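Local coordinates for protein endoglucanase (Thermotoga maritima, PDB 1VHO) that is a putative metallopeptidase of family M42, probably an aminopeptidase that uses two divalent metal ions per subunit, although it is named an endoglucanase, at residues A222-D227 / R297-S302. Residues are numbered along the deposited sequence; the frame is centred on the assembly and turned at random.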
ATOM      1  N   ALA A 222      11.698   5.397  17.571  1.00 25.14           N
ATOM      2  CA  ALA A 222      10.564   6.164  17.049  1.00 23.20           C
ATOM      3  C   ALA A 222      10.064   5.474  15.760  1.00 22.09           C
ATOM      4  O   ALA A 222      10.861   4.832  15.087  1.00 20.44           O
ATOM      5  CB  ALA A 222      10.864   7.612  16.784  1.00 25.55           C
ATOM      6  N   ALA A 223       8.742   5.479  15.574  1.00 22.59           N
ATOM      7  CA  ALA A 223       8.227   4.795  14.374  1.00 22.53           C
ATOM      8  C   ALA A 223       7.238   5.707  13.648  1.00 22.47           C
ATOM      9  O   ALA A 223       6.469   6.405  14.302  1.00 21.67           O
ATOM     10  CB  ALA A 223       7.495   3.528  14.791  1.00 24.21           C
ATOM     11  N   ILE A 224       7.299   5.678  12.325  1.00 19.54           N
ATOM     12  CA  ILE A 224       6.337   6.479  11.546  1.00 18.36           C
ATOM     13  C   ILE A 224       5.600   5.461  10.645  1.00 18.35           C
ATOM     14  O   ILE A 224       6.241   4.793   9.843  1.00 17.26           O
ATOM     15  CB  ILE A 224       7.001   7.595  10.765  1.00 21.23           C
ATOM     16  CG1 ILE A 224       7.910   8.456  11.707  1.00 18.48           C
ATOM     17  CG2 ILE A 224       5.928   8.470  10.103  1.00 19.66           C
ATOM     18  CD1 ILE A 224       8.407   9.740  10.966  1.00 20.82           C
ATOM     19  N   VAL A 225       4.301   5.347  10.823  1.00 16.61           N
ATOM     20  CA  VAL A 225       3.492   4.396  10.058  1.00 17.46           C
ATOM     21  C   VAL A 225       2.838   5.152   8.910  1.00 16.73           C
ATOM     22  O   VAL A 225       2.256   6.197   9.133  1.00 16.44           O
ATOM     23  CB  VAL A 225       2.393   3.741  10.926  1.00 17.57           C
ATOM     24  CG1 VAL A 225       1.396   2.945  10.112  1.00 17.96           C
ATOM     25  CG2 VAL A 225       3.032   2.875  12.006  1.00 17.89           C
HETATM   26  N   MSE A 226       2.888   4.568   7.711  1.00 15.06           N
HETATM   27  CA  MSE A 226       2.306   5.226   6.554  1.00 14.81           C
HETATM   28  C   MSE A 226       0.863   4.747   6.355  1.00 17.52           C
HETATM   29  O   MSE A 226       0.613   3.543   6.477  1.00 16.94           O
HETATM   30  CB  MSE A 226       3.063   4.776   5.288  1.00 14.27           C
HETATM   31  CG  MSE A 226       4.533   5.086   5.216  1.00 17.86           C
HETATM   32 SE   MSE A 226       4.786   6.972   4.971  1.00 36.13          SE
HETATM   33  CE  MSE A 226       4.944   7.522   6.799  1.00 17.22           C
ATOM     34  N   ASP A 227       0.039   5.631   5.828  1.00 16.37           N
ATOM     35  CA  ASP A 227      -1.329   5.224   5.512  1.00 16.02           C
ATOM     36  C   ASP A 227      -1.805   6.173   4.406  1.00 14.46           C
ATOM     37  O   ASP A 227      -0.996   6.938   3.865  1.00 13.83           O
ATOM     38  CB  ASP A 227      -2.233   5.327   6.738  1.00 17.28           C
ATOM     39  CG  ASP A 227      -3.402   4.353   6.711  1.00 23.69           C
ATOM     40  OD1 ASP A 227      -3.793   3.829   5.642  1.00 23.56           O
ATOM     41  OD2 ASP A 227      -3.959   4.080   7.794  1.00 29.00           O
ATOM     42  N   ARG A 297       7.448   5.312  20.519  1.00 29.18           N
ATOM     43  CA  ARG A 297       6.764   6.587  20.223  1.00 29.56           C
ATOM     44  C   ARG A 297       6.379   6.530  18.722  1.00 27.93           C
ATOM     45  O   ARG A 297       7.303   6.365  17.931  1.00 24.96           O
ATOM     46  CB  ARG A 297       7.653   7.764  20.524  1.00 32.58           C
ATOM     47  CG  ARG A 297       8.071   7.775  22.021  1.00 43.13           C
ATOM     48  CD  ARG A 297       8.875   9.032  22.343  1.00 45.83           C
ATOM     49  NE  ARG A 297      10.290   8.845  22.100  1.00 51.60           N
ATOM     50  CZ  ARG A 297      10.941   9.085  20.977  1.00 54.93           C
ATOM     51  NH1 ARG A 297      10.279   9.557  19.929  1.00 58.32           N
ATOM     52  NH2 ARG A 297      12.244   8.849  20.903  1.00 57.01           N
ATOM     53  N   THR A 298       5.099   6.695  18.426  1.00 26.94           N
ATOM     54  CA  THR A 298       4.646   6.561  17.050  1.00 25.73           C
ATOM     55  C   THR A 298       3.879   7.731  16.472  1.00 24.64           C
ATOM     56  O   THR A 298       3.189   8.511  17.128  1.00 23.25           O
ATOM     57  CB  THR A 298       3.774   5.286  16.923  1.00 28.43           C
ATOM     58  OG1 THR A 298       4.442   4.145  17.501  1.00 30.31           O
ATOM     59  CG2 THR A 298       3.548   4.915  15.457  1.00 30.35           C
ATOM     60  N   SER A 299       4.079   7.917  15.160  1.00 21.00           N
ATOM     61  CA  SER A 299       3.404   8.942  14.398  1.00 17.80           C
ATOM     62  C   SER A 299       2.707   8.276  13.197  1.00 20.02           C
ATOM     63  O   SER A 299       3.278   7.323  12.649  1.00 20.14           O
ATOM     64  CB  SER A 299       4.402   9.993  13.885  1.00 16.92           C
ATOM     65  OG  SER A 299       3.724  10.859  12.963  1.00 18.47           O
ATOM     66  N   LEU A 300       1.538   8.748  12.813  1.00 19.53           N
ATOM     67  CA  LEU A 300       0.816   8.264  11.647  1.00 19.47           C
ATOM     68  C   LEU A 300       0.800   9.397  10.618  1.00 18.93           C
ATOM     69  O   LEU A 300       0.444  10.531  10.937  1.00 16.94           O
ATOM     70  CB  LEU A 300      -0.631   7.904  11.962  1.00 18.96           C
ATOM     71  CG  LEU A 300      -1.480   7.471  10.721  1.00 22.60           C
ATOM     72  CD1 LEU A 300      -1.053   6.036  10.387  1.00 21.29           C
ATOM     73  CD2 LEU A 300      -2.938   7.548  11.125  1.00 26.51           C
ATOM     74  N   ILE A 301       1.308   9.149   9.411  1.00 17.14           N
ATOM     75  CA  ILE A 301       1.325  10.170   8.365  1.00 15.00           C
ATOM     76  C   ILE A 301       0.724   9.530   7.103  1.00 16.66           C
ATOM     77  O   ILE A 301       1.181   8.450   6.717  1.00 16.39           O
ATOM     78  CB  ILE A 301       2.692  10.781   8.084  1.00 17.27           C
ATOM     79  CG1 ILE A 301       3.341  11.318   9.381  1.00 17.43           C
ATOM     80  CG2 ILE A 301       2.574  11.954   7.102  1.00 12.85           C
ATOM     81  CD1 ILE A 301       4.750  11.771   9.268  1.00 17.74           C
ATOM     82  N   SER A 302      -0.175  10.231   6.462  1.00 14.81           N
ATOM     83  CA  SER A 302      -0.906   9.724   5.332  1.00 15.85           C
ATOM     84  C   SER A 302      -0.793  10.524   4.053  1.00 16.57           C
ATOM     85  O   SER A 302      -0.649  11.745   4.068  1.00 15.86           O
ATOM     86  CB  SER A 302      -2.438   9.682   5.675  1.00 15.40           C
ATOM     87  OG  SER A 302      -2.639   8.743   6.748  1.00 19.25           O
TER
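Val225 and Leu300 pair across segments 222-227 and 297-302 of two neighbouring parallel strands, whose local axes are inclined by 23°, the twist of the sheet. Five backbone hydrogen bonds join them, the odd-numbered residues of both strands alternating as donor and acceptor. The two bonds made by Val225 are nearly straight, its N lying 2.9 Å from Ser299 O; the last, Asp227 N to Ile301 O, lengthens to 3.2 Å and bends to 142°.

Val225 can be followed outward from its CB, which sits 4.1 Å from Ser299 O. With CG1 anti to its backbone N (chi1 170°), the two methyls part: CG1 meets Leu300 CD1 at 4.0 Å, while CG2 reaches back to Thr298 CG2. Leu300 CD1 also leans on Asp227 CB and Val225 O. On the other face, Ile224 CG2 touches Ile301 CD1 at 3.6 Å. Selenomethionine Met226, bent at chi2 and chi3, brings CE to 4.2 Å from Ile301 CB and lies beside that side chain; helix 317-333 packs on Ile224, Met226 and Ile301, helix 171-187 on Met226 and helix 256-268 on Ile224.

At the C-terminal end of the two segments, Asp227 CB packs 3.4 Å from Ser302 OG, and Asp227 OD1 forms a salt bridge with Arg281. Asp227 is a predicted zinc ligand near His67 and Asp172, so these central parallel strands, with helices packed on the Ile224-Met226 face, lead to the probable dinuclear metal site of an M42 peptidase's α/β catalytic domain.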